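Local coordinates for DUF7790 domain-containing protein (Leptospira interrogans serogroup Icterohaemorrhagiae serovar copenhageni, PDB 6ULO) that is of unknown function but is predicted to be membrane-anchored and has a domain assigned to the Rossmann-fold superfamily, at residues V66-G71 against I202-I207; E73-I78 against I87-F92; N100-L105 against K143-Q148; L105-S110 against K184-G189; E114-L119 against K170-D175. All coordinates share one frame; numbering follows the deposited sequence. Where two conformers were deposited one is given.

Contact 1: residues V66-G71 against I202-I207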
# COMPACT_ATOMS: atom_id res chain seq x y z
N VAL A 66 -0.18 -12.35 1.97
CA VAL A 66 0.28 -11.40 0.95
C VAL A 66 -0.33 -10.03 1.20
O VAL A 66 -1.48 -9.90 1.66
CB VAL A 66 -0.01 -11.95 -0.47
CG1 VAL A 66 0.38 -10.95 -1.55
CG2 VAL A 66 0.73 -13.27 -0.65
N TYR A 67 0.40 -8.97 0.87
CA TYR A 67 -0.08 -7.60 0.99
C TYR A 67 -0.33 -7.07 -0.42
O TYR A 67 0.54 -7.24 -1.28
CB TYR A 67 1.02 -6.75 1.66
CG TYR A 67 0.58 -5.33 1.92
CD1 TYR A 67 0.17 -4.95 3.18
CD2 TYR A 67 0.54 -4.39 0.90
CE1 TYR A 67 -0.26 -3.65 3.44
CE2 TYR A 67 0.11 -3.09 1.16
CZ TYR A 67 -0.29 -2.74 2.44
OH TYR A 67 -0.73 -1.47 2.72
N VAL A 68 -1.47 -6.39 -0.65
CA VAL A 68 -1.73 -5.67 -1.91
C VAL A 68 -2.13 -4.24 -1.55
O VAL A 68 -3.02 -4.06 -0.71
CB VAL A 68 -2.87 -6.32 -2.71
CG1 VAL A 68 -3.13 -5.54 -3.99
CG2 VAL A 68 -2.53 -7.80 -2.96
N GLY A 69 -1.51 -3.24 -2.16
CA GLY A 69 -1.94 -1.88 -1.86
C GLY A 69 -1.69 -0.88 -2.96
O GLY A 69 -0.72 -0.99 -3.72
N VAL A 70 -2.59 0.11 -3.04
CA VAL A 70 -2.38 1.30 -3.85
C VAL A 70 -1.44 2.24 -3.10
O VAL A 70 -1.26 2.13 -1.88
CB VAL A 70 -3.72 1.99 -4.20
CG1 VAL A 70 -4.69 0.99 -4.85
CG2 VAL A 70 -4.32 2.64 -2.96
N GLY A 71 -0.86 3.21 -3.83
CA GLY A 71 -0.05 4.20 -3.13
C GLY A 71 1.40 3.81 -2.92
O GLY A 71 1.97 3.04 -3.69
N ILE A 202 -7.46 -6.52 -15.88
CA ILE A 202 -6.33 -7.45 -15.99
C ILE A 202 -5.61 -7.63 -14.66
O ILE A 202 -5.43 -8.76 -14.19
CB ILE A 202 -5.33 -6.99 -17.07
CG1 ILE A 202 -5.89 -7.16 -18.49
CG2 ILE A 202 -4.03 -7.77 -16.98
CD1 ILE A 202 -5.08 -6.40 -19.54
N THR A 203 -5.10 -6.54 -14.07
CA THR A 203 -4.09 -6.70 -13.02
C THR A 203 -4.66 -7.27 -11.72
O THR A 203 -4.10 -8.20 -11.14
CB THR A 203 -3.40 -5.39 -12.72
OG1 THR A 203 -2.90 -4.88 -13.96
CG2 THR A 203 -2.24 -5.61 -11.75
N LEU A 204 -5.73 -6.70 -11.21
CA LEU A 204 -6.20 -7.12 -9.89
C LEU A 204 -6.79 -8.53 -9.94
O LEU A 204 -6.53 -9.35 -9.03
CB LEU A 204 -7.15 -6.07 -9.32
CG LEU A 204 -7.59 -6.23 -7.86
CD1 LEU A 204 -6.39 -6.36 -6.91
CD2 LEU A 204 -8.46 -5.04 -7.49
N THR A 205 -7.51 -8.86 -11.02
CA THR A 205 -7.92 -10.24 -11.23
C THR A 205 -6.71 -11.15 -11.35
O THR A 205 -6.68 -12.25 -10.79
CB THR A 205 -8.82 -10.35 -12.46
OG1 THR A 205 -10.12 -9.89 -12.09
CG2 THR A 205 -8.95 -11.81 -12.94
N GLY A 206 -5.67 -10.66 -12.05
CA GLY A 206 -4.46 -11.44 -12.24
C GLY A 206 -3.76 -11.74 -10.93
O GLY A 206 -3.17 -12.82 -10.78
N ILE A 207 -3.79 -10.81 -9.97
CA ILE A 207 -3.17 -11.08 -8.67
C ILE A 207 -3.85 -12.28 -8.03
O ILE A 207 -3.20 -13.19 -7.51
CB ILE A 207 -3.24 -9.86 -7.75
CG1 ILE A 207 -2.27 -8.78 -8.23
CG2 ILE A 207 -2.93 -10.25 -6.32
CD1 ILE A 207 -2.47 -7.45 -7.47

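Contact 2: residues E73-I78 against I87-F92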
# COMPACT_ATOMS: atom_id res chain seq x y z
N GLU A 73 4.86 4.64 0.22
CA GLU A 73 5.58 4.11 1.38
C GLU A 73 4.69 3.70 2.54
O GLU A 73 5.11 2.87 3.37
CB GLU A 73 6.64 5.11 1.90
CG GLU A 73 7.84 5.20 0.97
CD GLU A 73 8.65 6.40 1.36
OE1 GLU A 73 8.32 7.52 0.88
OE2 GLU A 73 9.58 6.26 2.18
N GLN A 74 3.47 4.24 2.63
CA GLN A 74 2.61 3.85 3.74
C GLN A 74 2.31 2.35 3.70
O GLN A 74 2.03 1.74 4.74
CB GLN A 74 1.32 4.67 3.79
CG GLN A 74 0.30 4.34 2.71
CD GLN A 74 0.46 5.14 1.44
OE1 GLN A 74 1.56 5.33 0.93
NE2 GLN A 74 -0.66 5.58 0.87
N ASN A 75 2.37 1.74 2.51
CA ASN A 75 2.18 0.29 2.40
C ASN A 75 3.28 -0.48 3.09
O ASN A 75 3.04 -1.57 3.62
CB ASN A 75 2.14 -0.09 0.93
CG ASN A 75 0.89 0.46 0.26
OD1 ASN A 75 -0.22 -0.02 0.52
ND2 ASN A 75 1.05 1.45 -0.60
N LEU A 76 4.51 0.04 3.03
CA LEU A 76 5.62 -0.62 3.71
C LEU A 76 5.44 -0.53 5.22
O LEU A 76 5.74 -1.48 5.95
CB LEU A 76 6.95 -0.03 3.24
CG LEU A 76 7.10 -0.05 1.71
CD1 LEU A 76 8.44 0.54 1.33
CD2 LEU A 76 6.98 -1.43 1.10
N THR A 77 4.93 0.61 5.72
CA THR A 77 4.62 0.71 7.14
C THR A 77 3.64 -0.38 7.55
O THR A 77 3.87 -1.11 8.54
CB THR A 77 4.05 2.09 7.44
OG1 THR A 77 5.09 3.03 7.19
CG2 THR A 77 3.57 2.22 8.89
N ILE A 78 2.52 -0.51 6.81
CA ILE A 78 1.50 -1.45 7.25
C ILE A 78 1.99 -2.89 7.09
O ILE A 78 1.75 -3.74 7.96
CB ILE A 78 0.20 -1.20 6.47
CG1 ILE A 78 -0.30 0.24 6.66
CG2 ILE A 78 -0.86 -2.22 6.84
CD1 ILE A 78 -1.47 0.63 5.73
N ILE A 87 4.73 -8.32 -0.98
CA ILE A 87 4.04 -7.04 -1.10
C ILE A 87 3.86 -6.69 -2.57
O ILE A 87 4.86 -6.43 -3.27
CB ILE A 87 4.82 -5.91 -0.40
CG1 ILE A 87 5.09 -6.23 1.06
CG2 ILE A 87 4.07 -4.58 -0.57
CD1 ILE A 87 5.98 -5.22 1.76
N TYR A 88 2.61 -6.64 -3.04
CA TYR A 88 2.29 -6.03 -4.33
C TYR A 88 1.92 -4.56 -4.12
O TYR A 88 1.00 -4.25 -3.36
CB TYR A 88 1.11 -6.74 -4.99
CG TYR A 88 1.49 -7.96 -5.80
CD1 TYR A 88 2.38 -7.88 -6.86
CD2 TYR A 88 0.82 -9.18 -5.60
CE1 TYR A 88 2.67 -9.00 -7.68
CE2 TYR A 88 1.07 -10.29 -6.42
CZ TYR A 88 1.98 -10.17 -7.45
OH TYR A 88 2.20 -11.26 -8.23
N LEU A 89 2.60 -3.67 -4.81
CA LEU A 89 2.28 -2.25 -4.82
C LEU A 89 1.67 -2.00 -6.18
O LEU A 89 2.39 -1.83 -7.17
CB LEU A 89 3.52 -1.40 -4.56
CG LEU A 89 4.22 -1.71 -3.24
CD1 LEU A 89 5.48 -0.91 -3.14
CD2 LEU A 89 3.32 -1.36 -2.07
N MET A 90 0.35 -2.01 -6.25
CA MET A 90 -0.36 -1.89 -7.52
C MET A 90 -0.95 -0.49 -7.61
O MET A 90 -1.78 -0.12 -6.78
CB MET A 90 -1.51 -2.91 -7.63
CG MET A 90 -2.20 -2.80 -8.97
SD MET A 90 -3.74 -3.81 -9.10
CE MET A 90 -4.87 -2.72 -8.27
N ASP A 91 -0.55 0.29 -8.61
CA ASP A 91 -1.09 1.63 -8.77
C ASP A 91 -1.31 1.92 -10.25
O ASP A 91 -0.75 1.26 -11.13
CB ASP A 91 -0.17 2.67 -8.12
CG ASP A 91 -0.88 3.96 -7.72
OD1 ASP A 91 -1.34 4.01 -6.55
OD2 ASP A 91 -0.93 4.90 -8.56
N PHE A 92 -2.18 2.88 -10.53
CA PHE A 92 -2.54 3.22 -11.90
C PHE A 92 -1.82 4.45 -12.41
O PHE A 92 -2.00 4.81 -13.57
CB PHE A 92 -4.06 3.39 -12.03
CG PHE A 92 -4.56 3.38 -13.43
CD1 PHE A 92 -4.30 2.32 -14.27
CD2 PHE A 92 -5.35 4.42 -13.90
CE1 PHE A 92 -4.80 2.30 -15.58
CE2 PHE A 92 -5.84 4.41 -15.20
CZ PHE A 92 -5.57 3.33 -16.02

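Contact 3: residues N100-L105 against K143-Q148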
# COMPACT_ATOMS: atom_id res chain seq x y z
N ASN A 100 7.98 3.98 -6.38
CA ASN A 100 8.13 2.79 -5.56
C ASN A 100 9.33 1.96 -6.01
O ASN A 100 10.00 1.34 -5.18
CB ASN A 100 6.85 1.96 -5.61
CG ASN A 100 5.73 2.54 -4.76
OD1 ASN A 100 5.99 3.21 -3.74
ND2 ASN A 100 4.49 2.26 -5.14
N THR A 101 9.57 1.88 -7.33
CA THR A 101 10.73 1.16 -7.85
C THR A 101 12.02 1.78 -7.32
O THR A 101 12.94 1.06 -6.93
CB THR A 101 10.69 1.19 -9.38
OG1 THR A 101 9.51 0.53 -9.84
CG2 THR A 101 11.95 0.52 -10.00
N ILE A 102 12.08 3.11 -7.28
CA ILE A 102 13.23 3.79 -6.69
C ILE A 102 13.36 3.45 -5.22
O ILE A 102 14.45 3.13 -4.74
CB ILE A 102 13.13 5.31 -6.93
CG1 ILE A 102 13.18 5.61 -8.42
CG2 ILE A 102 14.25 6.02 -6.16
CD1 ILE A 102 12.78 7.05 -8.75
N THR A 103 12.26 3.52 -4.47
CA THR A 103 12.31 3.20 -3.05
C THR A 103 12.88 1.80 -2.81
O THR A 103 13.70 1.60 -1.90
CB THR A 103 10.91 3.36 -2.47
OG1 THR A 103 10.68 4.75 -2.30
CG2 THR A 103 10.69 2.60 -1.14
N ILE A 104 12.47 0.82 -3.63
CA ILE A 104 12.97 -0.54 -3.44
C ILE A 104 14.48 -0.61 -3.69
O ILE A 104 15.21 -1.27 -2.95
CB ILE A 104 12.17 -1.50 -4.35
CG1 ILE A 104 10.73 -1.56 -3.85
CG2 ILE A 104 12.83 -2.89 -4.43
CD1 ILE A 104 9.74 -2.10 -4.87
N LEU A 105 14.95 0.06 -4.74
CA LEU A 105 16.39 0.11 -5.00
C LEU A 105 17.12 0.73 -3.82
O LEU A 105 18.16 0.22 -3.36
CB LEU A 105 16.63 0.91 -6.27
CG LEU A 105 18.07 1.23 -6.64
CD1 LEU A 105 18.91 -0.03 -6.92
CD2 LEU A 105 18.08 2.19 -7.87
N LYS A 143 15.43 9.31 -12.76
CA LYS A 143 15.97 10.55 -12.20
C LYS A 143 14.93 11.65 -12.21
O LYS A 143 14.83 12.44 -11.27
CB LYS A 143 17.23 10.99 -12.97
CG LYS A 143 18.39 10.06 -12.81
CD LYS A 143 19.59 10.54 -13.63
CE LYS A 143 20.83 10.67 -12.82
NZ LYS A 143 21.98 11.12 -13.64
N LYS A 144 14.12 11.72 -13.28
CA LYS A 144 13.05 12.70 -13.33
C LYS A 144 12.04 12.45 -12.21
O LYS A 144 11.61 13.38 -11.53
CB LYS A 144 12.34 12.64 -14.68
CG LYS A 144 13.12 13.20 -15.87
CD LYS A 144 12.26 13.07 -17.13
CE LYS A 144 12.94 13.62 -18.34
NZ LYS A 144 13.45 14.96 -18.03
N VAL A 145 11.65 11.19 -12.02
CA VAL A 145 10.73 10.84 -10.93
C VAL A 145 11.34 11.22 -9.58
O VAL A 145 10.66 11.81 -8.73
CB VAL A 145 10.32 9.36 -10.99
CG1 VAL A 145 9.55 8.97 -9.71
CG2 VAL A 145 9.47 9.10 -12.21
N TYR A 146 12.63 10.94 -9.38
CA TYR A 146 13.27 11.31 -8.12
C TYR A 146 13.14 12.80 -7.87
O TYR A 146 12.77 13.23 -6.78
CB TYR A 146 14.76 10.92 -8.14
CG TYR A 146 15.47 11.30 -6.85
CD1 TYR A 146 15.70 10.34 -5.86
CD2 TYR A 146 15.94 12.59 -6.64
CE1 TYR A 146 16.33 10.69 -4.65
CE2 TYR A 146 16.57 12.95 -5.44
CZ TYR A 146 16.77 11.99 -4.46
OH TYR A 146 17.41 12.36 -3.30
N LYS A 147 13.42 13.60 -8.89
CA LYS A 147 13.39 15.05 -8.74
C LYS A 147 11.98 15.58 -8.52
O LYS A 147 11.79 16.53 -7.76
CB LYS A 147 14.06 15.72 -9.92
CG LYS A 147 15.53 15.40 -9.94
CD LYS A 147 16.17 15.84 -11.24
CE LYS A 147 17.59 15.31 -11.36
NZ LYS A 147 18.22 15.70 -12.65
N GLN A 148 10.97 14.96 -9.12
CA GLN A 148 9.59 15.38 -8.89
C GLN A 148 9.13 14.97 -7.50
O GLN A 148 8.42 15.73 -6.82
CB GLN A 148 8.69 14.68 -9.89
CG GLN A 148 8.78 15.15 -11.29
CD GLN A 148 7.96 14.28 -12.20
OE1 GLN A 148 8.28 13.11 -12.40
NE2 GLN A 148 6.86 14.81 -12.69

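Contact 4: residues L105-S110 against K184-G189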
# COMPACT_ATOMS: atom_id res chain seq x y z
N LEU A 105 14.95 0.06 -4.74
CA LEU A 105 16.39 0.11 -5.00
C LEU A 105 17.12 0.73 -3.82
O LEU A 105 18.16 0.22 -3.36
CB LEU A 105 16.63 0.91 -6.27
CG LEU A 105 18.07 1.23 -6.64
CD1 LEU A 105 18.91 -0.03 -6.92
CD2 LEU A 105 18.08 2.19 -7.87
N PHE A 106 16.57 1.84 -3.27
CA PHE A 106 17.23 2.48 -2.13
C PHE A 106 17.23 1.56 -0.91
O PHE A 106 18.23 1.48 -0.20
CB PHE A 106 16.57 3.80 -1.77
CG PHE A 106 16.72 4.90 -2.79
CD1 PHE A 106 17.57 4.80 -3.88
CD2 PHE A 106 15.99 6.09 -2.60
CE1 PHE A 106 17.69 5.85 -4.77
CE2 PHE A 106 16.11 7.15 -3.48
CZ PHE A 106 16.98 7.03 -4.57
N LEU A 107 16.14 0.84 -0.66
CA LEU A 107 16.11 -0.12 0.44
C LEU A 107 17.19 -1.18 0.27
O LEU A 107 17.91 -1.50 1.23
CB LEU A 107 14.74 -0.81 0.53
CG LEU A 107 13.61 0.07 1.06
CD1 LEU A 107 12.26 -0.61 0.74
CD2 LEU A 107 13.77 0.29 2.57
N GLN A 108 17.30 -1.75 -0.93
CA GLN A 108 18.32 -2.76 -1.18
C GLN A 108 19.72 -2.27 -0.83
O GLN A 108 20.52 -3.03 -0.29
CB GLN A 108 18.27 -3.21 -2.64
CG GLN A 108 17.00 -4.02 -2.95
CD GLN A 108 16.80 -4.25 -4.42
OE1 GLN A 108 17.36 -3.53 -5.25
NE2 GLN A 108 15.99 -5.25 -4.75
N LYS A 109 20.02 -1.01 -1.13
CA LYS A 109 21.36 -0.50 -0.96
C LYS A 109 21.60 0.13 0.40
O LYS A 109 22.74 0.44 0.72
CB LYS A 109 21.66 0.52 -2.06
CG LYS A 109 21.65 -0.09 -3.46
CD LYS A 109 22.66 -1.20 -3.60
CE LYS A 109 22.68 -1.67 -5.04
NZ LYS A 109 23.71 -2.69 -5.26
N SER A 110 20.57 0.34 1.22
CA SER A 110 20.67 1.14 2.45
C SER A 110 20.67 0.20 3.66
O SER A 110 19.61 -0.31 4.05
CB SER A 110 19.51 2.13 2.51
OG SER A 110 19.64 3.13 1.52
N LYS A 184 14.69 -6.71 4.01
CA LYS A 184 14.84 -8.12 3.66
C LYS A 184 13.91 -8.49 2.50
O LYS A 184 14.35 -9.09 1.51
CB LYS A 184 14.55 -8.99 4.87
CG LYS A 184 14.72 -10.47 4.57
CD LYS A 184 14.34 -11.33 5.74
CE LYS A 184 14.58 -12.79 5.51
NZ LYS A 184 13.74 -13.59 6.43
N LEU A 185 12.64 -8.08 2.57
CA LEU A 185 11.73 -8.30 1.44
C LEU A 185 12.26 -7.64 0.17
O LEU A 185 12.17 -8.22 -0.91
CB LEU A 185 10.34 -7.77 1.76
CG LEU A 185 9.62 -8.43 2.94
CD1 LEU A 185 8.20 -7.81 3.09
CD2 LEU A 185 9.52 -9.96 2.76
N ALA A 186 12.78 -6.41 0.28
CA ALA A 186 13.28 -5.71 -0.90
C ALA A 186 14.41 -6.50 -1.55
O ALA A 186 14.42 -6.69 -2.76
CB ALA A 186 13.72 -4.30 -0.56
N ILE A 187 15.38 -6.93 -0.73
CA ILE A 187 16.52 -7.69 -1.23
C ILE A 187 16.06 -8.97 -1.92
O ILE A 187 16.65 -9.39 -2.93
CB ILE A 187 17.49 -7.97 -0.07
CG1 ILE A 187 18.21 -6.69 0.30
CG2 ILE A 187 18.51 -9.06 -0.46
CD1 ILE A 187 19.04 -6.80 1.58
N GLU A 188 15.04 -9.62 -1.39
CA GLU A 188 14.55 -10.89 -1.89
C GLU A 188 13.65 -10.77 -3.10
O GLU A 188 13.19 -11.79 -3.60
CB GLU A 188 13.85 -11.64 -0.74
CG GLU A 188 14.87 -12.08 0.29
CD GLU A 188 14.29 -12.69 1.55
OE1 GLU A 188 13.09 -12.55 1.83
OE2 GLU A 188 15.10 -13.29 2.31
N GLY A 189 13.37 -9.56 -3.58
CA GLY A 189 12.50 -9.40 -4.72
C GLY A 189 11.04 -9.54 -4.38
O GLY A 189 10.20 -9.74 -5.27

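Contact 5: residues E114-L119 against K170-D175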
# COMPACT_ATOMS: atom_id res chain seq x y z
N GLU A 114 18.60 5.10 8.52
CA GLU A 114 19.11 6.44 8.27
C GLU A 114 19.67 6.56 6.86
O GLU A 114 19.61 7.65 6.27
CB GLU A 114 20.22 6.73 9.26
CG GLU A 114 19.72 6.95 10.65
CD GLU A 114 19.44 5.66 11.43
OE1 GLU A 114 19.94 4.57 11.04
OE2 GLU A 114 18.74 5.73 12.47
N ASP A 115 20.25 5.48 6.32
CA ASP A 115 20.79 5.50 4.96
C ASP A 115 19.67 5.64 3.94
O ASP A 115 19.80 6.36 2.95
CB ASP A 115 21.58 4.22 4.67
CG ASP A 115 22.71 3.99 5.63
OD1 ASP A 115 23.43 4.96 5.91
OD2 ASP A 115 22.88 2.86 6.12
N PHE A 116 18.54 4.97 4.18
CA PHE A 116 17.40 5.09 3.28
C PHE A 116 16.84 6.51 3.28
O PHE A 116 16.59 7.09 2.22
CB PHE A 116 16.34 4.10 3.72
CG PHE A 116 15.03 4.24 3.00
CD1 PHE A 116 14.86 3.76 1.70
CD2 PHE A 116 13.94 4.85 3.63
CE1 PHE A 116 13.63 3.89 1.05
CE2 PHE A 116 12.72 5.00 2.98
CZ PHE A 116 12.59 4.54 1.69
N ILE A 117 16.60 7.06 4.48
CA ILE A 117 16.12 8.43 4.57
C ILE A 117 17.09 9.37 3.89
O ILE A 117 16.68 10.29 3.18
CB ILE A 117 15.86 8.82 6.04
CG1 ILE A 117 14.80 7.88 6.64
CG2 ILE A 117 15.46 10.30 6.16
CD1 ILE A 117 13.40 8.00 6.01
N ARG A 118 18.40 9.13 4.05
CA ARG A 118 19.39 10.01 3.47
C ARG A 118 19.35 10.00 1.94
O ARG A 118 19.45 11.05 1.30
CB ARG A 118 20.77 9.61 3.98
CG ARG A 118 21.86 10.58 3.61
CD ARG A 118 23.19 10.13 4.20
NE ARG A 118 23.40 8.70 4.05
CZ ARG A 118 23.90 8.13 2.95
NH1 ARG A 118 24.21 8.88 1.90
NH2 ARG A 118 24.07 6.81 2.91
N LEU A 119 19.21 8.81 1.31
CA LEU A 119 19.18 8.76 -0.15
C LEU A 119 18.00 9.54 -0.71
O LEU A 119 18.12 10.20 -1.75
CB LEU A 119 19.11 7.32 -0.69
CG LEU A 119 20.41 6.53 -0.57
CD1 LEU A 119 20.15 5.15 -1.16
CD2 LEU A 119 21.62 7.22 -1.28
N LYS A 170 6.29 2.38 16.71
CA LYS A 170 7.33 1.99 15.75
C LYS A 170 6.77 1.95 14.35
O LYS A 170 5.66 1.46 14.11
CB LYS A 170 7.84 0.61 16.11
CG LYS A 170 8.57 0.54 17.45
CD LYS A 170 8.85 -0.94 17.78
CE LYS A 170 9.67 -1.09 19.05
NZ LYS A 170 10.10 -2.48 19.34
N MET A 171 7.59 2.40 13.38
CA MET A 171 7.26 2.18 11.97
C MET A 171 8.59 2.02 11.22
O MET A 171 9.67 2.23 11.78
CB MET A 171 6.31 3.28 11.44
CG MET A 171 6.80 4.72 11.64
SD MET A 171 7.95 5.31 10.39
CE MET A 171 6.87 5.39 8.96
N PHE A 172 8.51 1.55 9.96
CA PHE A 172 9.73 1.04 9.31
C PHE A 172 10.80 2.10 9.09
O PHE A 172 11.96 1.74 8.85
CB PHE A 172 9.39 0.31 7.99
CG PHE A 172 9.32 1.21 6.76
CD1 PHE A 172 10.37 1.27 5.84
CD2 PHE A 172 8.17 1.95 6.49
CE1 PHE A 172 10.28 2.07 4.72
CE2 PHE A 172 8.09 2.76 5.37
CZ PHE A 172 9.14 2.82 4.47
N GLN A 173 10.45 3.40 9.14
CA GLN A 173 11.46 4.44 8.96
C GLN A 173 12.11 4.84 10.27
O GLN A 173 13.15 5.51 10.25
CB GLN A 173 10.89 5.70 8.29
CG GLN A 173 10.35 5.40 6.87
CD GLN A 173 9.44 6.47 6.33
OE1 GLN A 173 9.15 7.46 7.01
NE2 GLN A 173 8.91 6.25 5.12
N THR A 174 11.55 4.42 11.40
CA THR A 174 12.01 4.88 12.70
C THR A 174 12.37 3.75 13.65
O THR A 174 12.74 4.02 14.79
CB THR A 174 10.95 5.77 13.39
OG1 THR A 174 9.77 4.99 13.64
CG2 THR A 174 10.59 6.98 12.57
N ASP A 175 12.29 2.49 13.21
CA ASP A 175 12.58 1.33 14.05
C ASP A 175 13.47 0.37 13.29
O ASP A 175 13.14 -0.05 12.17
CB ASP A 175 11.28 0.63 14.45
CG ASP A 175 11.54 -0.61 15.29
OD1 ASP A 175 11.94 -0.44 16.46
OD2 ASP A 175 11.39 -1.73 14.80

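Contact 1: residues V66-G71 against I202-I207
Val68 and Ile207 reach toward each other tip to tip between a central strand of the sheet and the first turns of helix 203-214. Two methyl pairs carry the contact: Val68 CG1 lies 4.0 Å from Ile207 CD1, and Val68 CG2 lies 4.2 Å from Ile207 CG2. Val68 presents both branches because CG1 stands opposite its own backbone N (chi1 179°), with CG2 opposite the carbonyl carbon. On the helix, Ile207 CG1 takes the place beside the backbone N, and an extended chi2 of 171° carries CD1 outward to meet Val68. Leu204, one turn earlier, adds a looser touch, its CD1 reaching to 4.5 Å from Val68 CG1. The facing backbones stay well apart, Val68 CA and Ile207 CA being separated by 8.8 Å, so the space between them is spanned by branched aliphatic groups. Strand 66-69 lies between strands 86-91 and 218-222, in the 3-2-1-4-5 order of Rossmann-like sheets, and helix 203-214 belongs to the crossover leading to strand 218-222. The same layer is widened by Ile207 on Tyr88 and by Val68 on Ile221. All three touching side chains are buried and no hydrogen bond crosses between the segments, so the attachment here is by dispersion and burial of apolar surface, without the directional restraint that a polar pair would impose.

Contact 2: residues E73-I78 against I87-F92
Asn75 CB and Leu89 CD2 meet at 3.5 Å, where helix 74-82 comes down on strand 86-91. The two side chains slide past each other in opposite directions, so the same methyl, Leu89 CD2, continues alongside the amide, 3.8 Å from Asn75 CG and 3.9 Å from Asn75 ND2. A second touch, Leu76 CD2 to Ile87 CD1 at 4.0 Å, is made by side chains crossing at about a right angle. Ile87 CD1 gets there through an extended chi2 of 174°, which carries it away from the strand. Ile87 and Leu89, two residues apart, share one face of the sheet, whereas Tyr88 and Met90 serve the other, against helix 203-214. The contact lies inside the beta-alpha-beta unit of strand 66-69, helix 74-82 and strand 86-91, packing the helix on the second strand. Farther out, polar bonds fix the Asn75 amide: OD1 accepts from Tyr67 OH, while ND2 donates to the carbonyls of Val70 and Ser72 in the turn after the first strand. Asp91 OD1 takes up Gly71 N of that turn. Leu76 is backed by Thr103 and Leu107 of helix 94-109, and Leu89 also packs on Ile191 of the neighbouring strand.

Contact 3: residues N100-L105 against K143-Q148
Ile102 drives a single methyl, CD1, against the flank of helix 139-166, where it touches both Val145 and Tyr146. Its nearest apolar partner is Val145 CG1 at 3.9 Å, and Val145 CB follows at 4.1 Å from the same Ile102 CD1. The methyl also lies 3.9 Å from the backbone N of Tyr146, while Tyr146 CB is looser, 4.4 Å from Ile102 CD1. CG1 of Ile102 sits beside its backbone N (chi1 -63°) and the chain then runs extended, which brings CD1 to the other helix although Ile102 CA and Tyr146 CA are 7.7 Å apart. Val145 meets it obliquely, its CG1 turned opposite the backbone N. With chi1 at 180°, the Tyr146 ring runs alongside the isoleucine toward Trp120, and the two rings lie almost parallel; its hydroxyl accepts from Arg154 NH2 and donates to the carbonyl of Leu119. The three touching residues are buried. The far side of the second helix is quite different: Lys144 and Lys147 are exposed there, and the partly exposed Lys143 bonds Gln133 OE1 through NZ. The packing is therefore a narrow aliphatic peg on one face of an amphipathic helix. Around it, Val145 leans also on Ile95 and Ala99 of helix 94-109, Tyr146 reaches Ala128 of helix 125-135, and Ile104 turns to strand 191-195.

Contact 4: residues L105-S110 against K184-G189
Gln108 meets Ala186 by setting CG beside its own backbone N (chi1 -69°) and running extended from there, which lays the chain along the end of helix 176-187. CG passes 4.1 Å from Ala186 CB, and the amide delivers NE2 to Ala186 O at 2.9 Å with a nearly straight N-H...O angle of 169°. The acceptor lies close to the plane of the Gln108 amide, but NE2 stands well above the carbonyl plane, 52° out of it. From the opposite face comes Gly189 N, 3.2 Å from Ala186 O, as part of the Schellman motif closing the helix. Leu107 adds an aliphatic touch, CB to Ala186 CB at 3.8 Å. With the small Ala186 between them the helices come close, Gln108 CA lying 5.2 Å from Ile187 CA. Arg183 of the second helix donates NE to Leu107 O and NH2 to Gln108 O. The bonding is thus reciprocal: carbonyls in each last turn take a side-chain donor from the partner helix, and Ala186 O is gripped by two N-H groups.

Contact 5: residues E114-L119 against K170-D175
Aromatic contact comes from Phe116 and Phe172, whose side chains cross at about a right angle and approach most closely at Phe116 CE2 and Phe172 CE1, 4.2 Å apart. The Phe172 ring is sent there by its first torsion, CG lying between backbone N and carbonyl carbon (chi1 87°). Aliphatic contact is made by Ile117, whose CD1 lies 4.1 Å from both CB and CG of Gln173. That same CG sits over one face of the Phe172 ring, 3.7 Å above its plane toward the rim, so the two groups of contacts are joined. Polar bonds shape the irregular segment 170-175: Thr174 N bonds Met171 O at 2.9 Å, and Gln173 N makes a weak bond to Met171 SD at 3.4 Å. The amide oxygen of Gln173 accepts from Asn160 ND2, and Asp175 N-caps helix 176-187 through Gln178 N. Through the Phe116 and Ile117 contacts, helix 113-120 rests on the connection between helices 139-166 and 176-187, with Phe116 also packing on helix 94-109 and Phe172 on helix 74-82.

Overall arrangement
Contacts 1 and 2 work on opposite faces of the Rossmann-like sheet, their centres 10 Å apart, and touch where Thr203 CG2 lies 3.5 Å from Met90 SD. Contacts 3 and 4 use successive parts of helix 94-109 and share Leu105; that helix follows strand 86-91 directly and meets contact 2 through Leu89 CD1 and Asn100 CG, 3.8 Å apart. Contact 5 joins the same helical layer: Leu107 CD2 is 3.7 Å from Phe116 CD1, and Thr103 O of contact 3 is 3.7 Å from Phe116 CE1. Contacts 1 and 5 do not touch; their centres are about 26 Å apart, on opposite sides of the chain's centre. Along the chain, contact 1 encloses the other four.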